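Long-range contacts in sugar kinase, pfkB family (Thermotoga maritima, PDB 2AJR), which probably acts as an ATP-dependent phosphofructokinase of the pfkB sugar kinase family, and binds a magnesium ion: residues Gly76-Ile81 with Glu101-Glu106; Pro21-Glu26 with Lys80-Glu85. One frame throughout, in Å; residues are numbered along the deposited sequence.

How the contacts relate
Two contacts that share one helix show how a pfkB kinase joins its lid to its main domain. From the N terminus, the first segment involved lies on strand 22-28, in the smaller sheet; contact 2 closes the loop from Pro-21-Glu-26 to Lys-80-Glu-85, taking in strand 46-51, helix 53-63 and strand 68-75. Contact 1 opens at Gly-76, before that loop has ended, and closes at Glu-101-Glu-106, so the two loops overlap and cross at Lys-80 and Ile-81. The beginning of helix 76-89 is thus held to the entry of strand 105-112 and its following turn to strand 22-28, neighbours in one sheet, where Leu-23 and Arg-105 share a backbone hydrogen bond.

Contact 1: Gly76-Ile81 with Glu101-Glu106; sequences GYMGKI and EGETRE
The carboxylate of Glu-103 and the ring of Tyr-77 are turned by just 25° from each other, with Glu-103 OE2 obliquely placed beside the ring and 3.4 Å from Tyr-77 CD2. Both carboxylate oxygens receive backbone N-H groups from the start of helix 76-89, a helix held at its N-terminal turn by an acid from a distant loop, within the ribokinase-like fold. Glu-103 OE1 uses its syn lone pair to take Met-78 N, 3.0 Å away and nearly straight at 173°. Glu-103 OE2 is met on its syn side by Tyr-77 N at 3.1 Å, the donor tilted out of the carboxylate plane. Two bonds therefore fix the rotation of the group, and the positive end of the helix dipole would probably favour its charged form. Glu-103 reaches this place by bending at chi2 (-74°), which turns CD back toward the helix. Gly-76 suits the spot twice over: its positive phi favours glycine, and a CB would fall 2.3 Å from Glu-103 OE2. Met-78, a selenomethionine, points its CB at the loop and touches Thr-104 O at 3.0 Å; its CG lies 3.3 Å from both that oxygen and Glu-103 OE1, while the side chain also packs on Leu-23 of its own chain and on Met-48 of the second subunit. Tyr-77 OH, likewise, is hydrogen-bonded to Glu-84 of the second subunit. Beyond the carboxylate, the Thr-104 hydroxyl, which accepts a bond from Gly-75 N, rests with OG1 3.6 Å from Gly-79 CA.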
loop_
_atom_site.group_PDB
_atom_site.type_symbol
_atom_site.label_atom_id
_atom_site.label_comp_id
_atom_site.label_asym_id
_atom_site.label_seq_id
_atom_site.Cartn_x
_atom_site.Cartn_y
_atom_site.Cartn_z
ATOM N N GLY A 76 -4.666 -10.129 11.839
ATOM C CA GLY A 76 -3.542 -9.224 12.070
ATOM C C GLY A 76 -3.867 -7.759 12.285
ATOM O O GLY A 76 -4.975 -7.399 12.677
ATOM N N TYR A 77 -2.874 -6.917 12.021
ATOM C CA TYR A 77 -2.993 -5.471 12.167
ATOM C C TYR A 77 -4.063 -4.869 11.268
ATOM O O TYR A 77 -4.841 -4.009 11.700
ATOM C CB TYR A 77 -1.669 -4.793 11.824
ATOM C CG TYR A 77 -0.521 -5.115 12.745
ATOM C CD1 TYR A 77 -0.553 -4.753 14.104
ATOM C CD2 TYR A 77 0.618 -5.746 12.252
ATOM C CE1 TYR A 77 0.523 -5.026 14.941
ATOM C CE2 TYR A 77 1.696 -6.028 13.073
ATOM C CZ TYR A 77 1.648 -5.667 14.414
ATOM O OH TYR A 77 2.743 -5.964 15.198
HETATM N N MSE A 78 -4.083 -5.301 10.012
HETATM C CA MSE A 78 -5.040 -4.787 9.061
HETATM C C MSE A 78 -6.440 -5.205 9.484
HETATM O O MSE A 78 -7.407 -4.437 9.369
HETATM C CB MSE A 78 -4.732 -5.318 7.663
HETATM C CG MSE A 78 -3.354 -4.924 7.123
HETATM SE SE MSE A 78 -3.051 -2.990 7.083
HETATM C CE MSE A 78 -2.021 -2.694 8.690
ATOM N N GLY A 79 -6.550 -6.418 10.004
ATOM C CA GLY A 79 -7.830 -6.888 10.482
ATOM C C GLY A 79 -8.390 -5.969 11.541
ATOM O O GLY A 79 -9.564 -5.617 11.491
ATOM N N LYS A 80 -7.551 -5.571 12.493
ATOM C CA LYS A 80 -8.002 -4.728 13.597
ATOM C C LYS A 80 -8.517 -3.393 13.100
ATOM O O LYS A 80 -9.569 -2.922 13.536
ATOM C CB LYS A 80 -6.880 -4.478 14.621
ATOM C CG LYS A 80 -7.219 -3.371 15.632
ATOM C CD LYS A 80 -6.443 -3.508 16.958
ATOM C CE LYS A 80 -6.750 -2.354 17.949
ATOM N NZ LYS A 80 -6.760 -0.971 17.293
ATOM N N ILE A 81 -7.764 -2.783 12.195
ATOM C CA ILE A 81 -8.175 -1.538 11.599
ATOM C C ILE A 81 -9.519 -1.718 10.903
ATOM O O ILE A 81 -10.422 -0.906 11.078
ATOM C CB ILE A 81 -7.149 -1.028 10.574
ATOM C CG1 ILE A 81 -5.817 -0.714 11.250
ATOM C CG2 ILE A 81 -7.677 0.229 9.859
ATOM C CD1 ILE A 81 -4.684 -0.519 10.230
ATOM N N GLU A 101 -4.880 -16.135 11.716
ATOM C CA GLU A 101 -3.467 -15.787 11.821
ATOM C C GLU A 101 -3.134 -15.263 10.441
ATOM O O GLU A 101 -3.492 -15.882 9.450
ATOM C CB GLU A 101 -2.652 -17.054 12.176
ATOM C CG GLU A 101 -1.255 -16.856 12.822
ATOM C CD GLU A 101 -1.298 -16.198 14.207
ATOM O OE1 GLU A 101 -1.872 -16.800 15.147
ATOM O OE2 GLU A 101 -0.739 -15.080 14.369
ATOM N N GLY A 102 -2.513 -14.103 10.330
ATOM C CA GLY A 102 -2.215 -13.570 8.990
ATOM C C GLY A 102 -2.951 -12.277 8.760
ATOM O O GLY A 102 -3.917 -11.986 9.447
ATOM N N GLU A 103 -2.496 -11.505 7.784
ATOM C CA GLU A 103 -3.003 -10.159 7.576
ATOM C C GLU A 103 -4.176 -10.078 6.602
ATOM O O GLU A 103 -4.130 -10.646 5.512
ATOM C CB GLU A 103 -1.877 -9.259 7.076
ATOM C CG GLU A 103 -0.769 -9.039 8.111
ATOM C CD GLU A 103 -1.160 -8.092 9.255
ATOM O OE1 GLU A 103 -1.991 -7.193 9.025
ATOM O OE2 GLU A 103 -0.618 -8.248 10.376
ATOM N N THR A 104 -5.221 -9.362 7.004
ATOM C CA THR A 104 -6.234 -8.941 6.070
ATOM C C THR A 104 -5.558 -8.087 4.993
ATOM O O THR A 104 -4.735 -7.234 5.295
ATOM C CB THR A 104 -7.324 -8.134 6.758
ATOM O OG1 THR A 104 -8.082 -9.000 7.615
ATOM C CG2 THR A 104 -8.260 -7.491 5.709
ATOM N N ARG A 105 -5.898 -8.315 3.736
ATOM C CA ARG A 105 -5.192 -7.651 2.655
ATOM C C ARG A 105 -5.451 -6.152 2.600
ATOM O O ARG A 105 -6.514 -5.685 2.972
ATOM C CB ARG A 105 -5.557 -8.295 1.325
ATOM C CG ARG A 105 -6.991 -8.061 0.860
ATOM C CD ARG A 105 -7.488 -9.291 0.197
ATOM N NE ARG A 105 -8.855 -9.206 -0.307
ATOM C CZ ARG A 105 -9.187 -9.024 -1.584
ATOM N NH1 ARG A 105 -8.260 -8.871 -2.512
ATOM N NH2 ARG A 105 -10.461 -8.964 -1.932
ATOM N N GLU A 106 -4.464 -5.389 2.166
ATOM C CA GLU A 106 -4.700 -3.994 1.848
ATOM C C GLU A 106 -4.564 -3.896 0.341
ATOM O O GLU A 106 -3.509 -4.211 -0.195
ATOM C CB GLU A 106 -3.714 -3.061 2.557
ATOM C CG GLU A 106 -3.980 -1.551 2.271
ATOM C CD GLU A 106 -2.976 -0.561 2.926
ATOM O OE1 GLU A 106 -1.769 -0.880 3.007
ATOM O OE2 GLU A 106 -3.396 0.558 3.329
#

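Contact 2: Pro21-Glu26 with Lys80-Glu85; sequences PALDRE and KILVEE
Pro-21 leads the strand in by placing its ring CB 3.9 Å from Leu-82 CD1 on helix 76-89, the first of a short series of apolar touches between a strand of the lid sheet and a helix of this ribokinase-type kinase. At Ala-22 the methyl points away, and the helix meets the backbone instead: Leu-82 CD1 lies 3.3 Å from Ala-22 O. The CG of Leu-82 stands anti to its backbone N (chi1 -169°); from there CD1 reaches the strand. Leu-23 supplies the most buried area from the strand side. Its two methyls both reach Ile-81, and CD2 also meets Leu-82: Leu-23 CD2 lies 4.0 Å from Ile-81 CG2 and 4.3 Å from Leu-82 CB, and Leu-23 CD1 lies 4.1 Å from Ile-81 CB. The side chains of Leu-23 and Ile-81 cross at about a right angle. An alanine at Leu-23 would probably open a gap facing Ile-81 CG2 and Leu-82 CB, since both methyls that fill it would be gone. From Asp-24 onward the strand turns to other partners: Asp-24 forms a salt bridge with Lys-310, and Arg-25 makes a cation-pi contact with Phe-123 of the second subunit. The strand and helix segments run nearly perpendicular, at 83°, with axes 8.7 Å apart. Strand 22-28 lies between strands 46-51 and 105-112, with Leu-23 also resting on Met-48, while Val-83 of the helix packs on strand 93-100 of the main sheet, so that the helix touches both sheets.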
loop_
_atom_site.group_PDB
_atom_site.type_symbol
_atom_site.label_atom_id
_atom_site.label_comp_id
_atom_site.label_asym_id
_atom_site.label_seq_id
_atom_site.Cartn_x
_atom_site.Cartn_y
_atom_site.Cartn_z
ATOM N N PRO A 21 -12.026 -10.011 2.921
ATOM C CA PRO A 21 -12.144 -8.565 3.079
ATOM C C PRO A 21 -10.880 -7.829 2.725
ATOM O O PRO A 21 -9.814 -8.436 2.667
ATOM C CB PRO A 21 -12.366 -8.390 4.584
ATOM C CG PRO A 21 -12.773 -9.720 5.080
ATOM C CD PRO A 21 -12.074 -10.701 4.219
ATOM N N ALA A 22 -10.983 -6.517 2.525
ATOM C CA ALA A 22 -9.793 -5.712 2.275
ATOM C C ALA A 22 -9.924 -4.326 2.884
ATOM O O ALA A 22 -11.025 -3.831 3.056
ATOM C CB ALA A 22 -9.522 -5.625 0.789
ATOM N N LEU A 23 -8.795 -3.730 3.248
ATOM C CA LEU A 23 -8.698 -2.292 3.420
ATOM C C LEU A 23 -8.355 -1.682 2.070
ATOM O O LEU A 23 -7.362 -2.043 1.460
ATOM C CB LEU A 23 -7.600 -1.942 4.415
ATOM C CG LEU A 23 -7.987 -2.223 5.855
ATOM C CD1 LEU A 23 -6.755 -2.265 6.731
ATOM C CD2 LEU A 23 -8.957 -1.154 6.315
ATOM N N ASP A 24 -9.184 -0.772 1.595
ATOM C CA ASP A 24 -8.953 -0.119 0.326
ATOM C C ASP A 24 -8.201 1.163 0.602
ATOM O O ASP A 24 -8.685 2.023 1.341
ATOM C CB ASP A 24 -10.276 0.203 -0.371
ATOM C CG ASP A 24 -10.868 -0.986 -1.082
ATOM O OD1 ASP A 24 -10.100 -1.710 -1.770
ATOM O OD2 ASP A 24 -12.107 -1.197 -0.959
ATOM N N ARG A 25 -7.003 1.279 0.042
ATOM C CA ARG A 25 -6.293 2.539 0.034
ATOM C C ARG A 25 -6.428 3.199 -1.325
ATOM O O ARG A 25 -5.780 2.788 -2.292
ATOM C CB ARG A 25 -4.821 2.349 0.362
ATOM C CG ARG A 25 -4.057 3.702 0.339
ATOM C CD ARG A 25 -2.990 3.793 1.407
ATOM N NE ARG A 25 -3.544 3.999 2.748
ATOM C CZ ARG A 25 -3.996 5.161 3.224
ATOM N NH1 ARG A 25 -3.986 6.266 2.484
ATOM N NH2 ARG A 25 -4.462 5.214 4.460
ATOM N N GLU A 26 -7.266 4.230 -1.385
ATOM C CA GLU A 26 -7.457 5.029 -2.596
ATOM C C GLU A 26 -6.509 6.234 -2.588
ATOM O O GLU A 26 -6.341 6.929 -1.588
ATOM C CB GLU A 26 -8.912 5.503 -2.705
ATOM C CG GLU A 26 -10.013 4.404 -2.595
ATOM C CD GLU A 26 -11.242 4.859 -1.733
ATOM O OE1 GLU A 26 -12.093 5.633 -2.272
ATOM O OE2 GLU A 26 -11.342 4.440 -0.522
ATOM N N LYS A 80 -7.551 -5.571 12.493
ATOM C CA LYS A 80 -8.002 -4.728 13.597
ATOM C C LYS A 80 -8.517 -3.393 13.100
ATOM O O LYS A 80 -9.569 -2.922 13.536
ATOM C CB LYS A 80 -6.880 -4.478 14.621
ATOM C CG LYS A 80 -7.219 -3.371 15.632
ATOM C CD LYS A 80 -6.443 -3.508 16.958
ATOM C CE LYS A 80 -6.750 -2.354 17.949
ATOM N NZ LYS A 80 -6.760 -0.971 17.293
ATOM N N ILE A 81 -7.764 -2.783 12.195
ATOM C CA ILE A 81 -8.175 -1.538 11.599
ATOM C C ILE A 81 -9.519 -1.718 10.903
ATOM O O ILE A 81 -10.422 -0.906 11.078
ATOM C CB ILE A 81 -7.149 -1.028 10.574
ATOM C CG1 ILE A 81 -5.817 -0.714 11.250
ATOM C CG2 ILE A 81 -7.677 0.229 9.859
ATOM C CD1 ILE A 81 -4.684 -0.519 10.230
ATOM N N LEU A 82 -9.662 -2.782 10.120
ATOM C CA LEU A 82 -10.906 -2.992 9.355
ATOM C C LEU A 82 -12.117 -3.027 10.275
ATOM O O LEU A 82 -13.098 -2.325 10.033
ATOM C CB LEU A 82 -10.846 -4.286 8.528
ATOM C CG LEU A 82 -11.935 -4.516 7.480
ATOM C CD1 LEU A 82 -11.325 -4.985 6.152
ATOM C CD2 LEU A 82 -12.977 -5.502 7.949
ATOM N N VAL A 83 -12.040 -3.817 11.345
ATOM C CA VAL A 83 -13.198 -4.042 12.194
ATOM C C VAL A 83 -13.564 -2.749 12.893
ATOM O O VAL A 83 -14.748 -2.409 13.009
ATOM C CB VAL A 83 -12.961 -5.196 13.224
ATOM C CG1 VAL A 83 -14.092 -5.278 14.238
ATOM C CG2 VAL A 83 -12.814 -6.523 12.499
ATOM N N GLU A 84 -12.553 -2.015 13.342
ATOM C CA GLU A 84 -12.801 -0.814 14.116
ATOM C C GLU A 84 -13.356 0.275 13.233
ATOM O O GLU A 84 -14.332 0.921 13.584
ATOM C CB GLU A 84 -11.535 -0.350 14.822
ATOM C CG GLU A 84 -11.272 -1.175 16.054
ATOM C CD GLU A 84 -10.133 -0.667 16.912
ATOM O OE1 GLU A 84 -9.601 0.450 16.641
ATOM O OE2 GLU A 84 -9.783 -1.406 17.871
ATOM N N GLU A 85 -12.748 0.460 12.070
ATOM C CA GLU A 85 -13.252 1.426 11.109
ATOM C C GLU A 85 -14.670 1.081 10.732
ATOM O O GLU A 85 -15.516 1.954 10.664
ATOM C CB GLU A 85 -12.356 1.497 9.864
ATOM C CG GLU A 85 -11.036 2.241 10.107
ATOM C CD GLU A 85 -11.255 3.622 10.697
ATOM O OE1 GLU A 85 -12.134 4.351 10.183
ATOM O OE2 GLU A 85 -10.583 3.973 11.693
#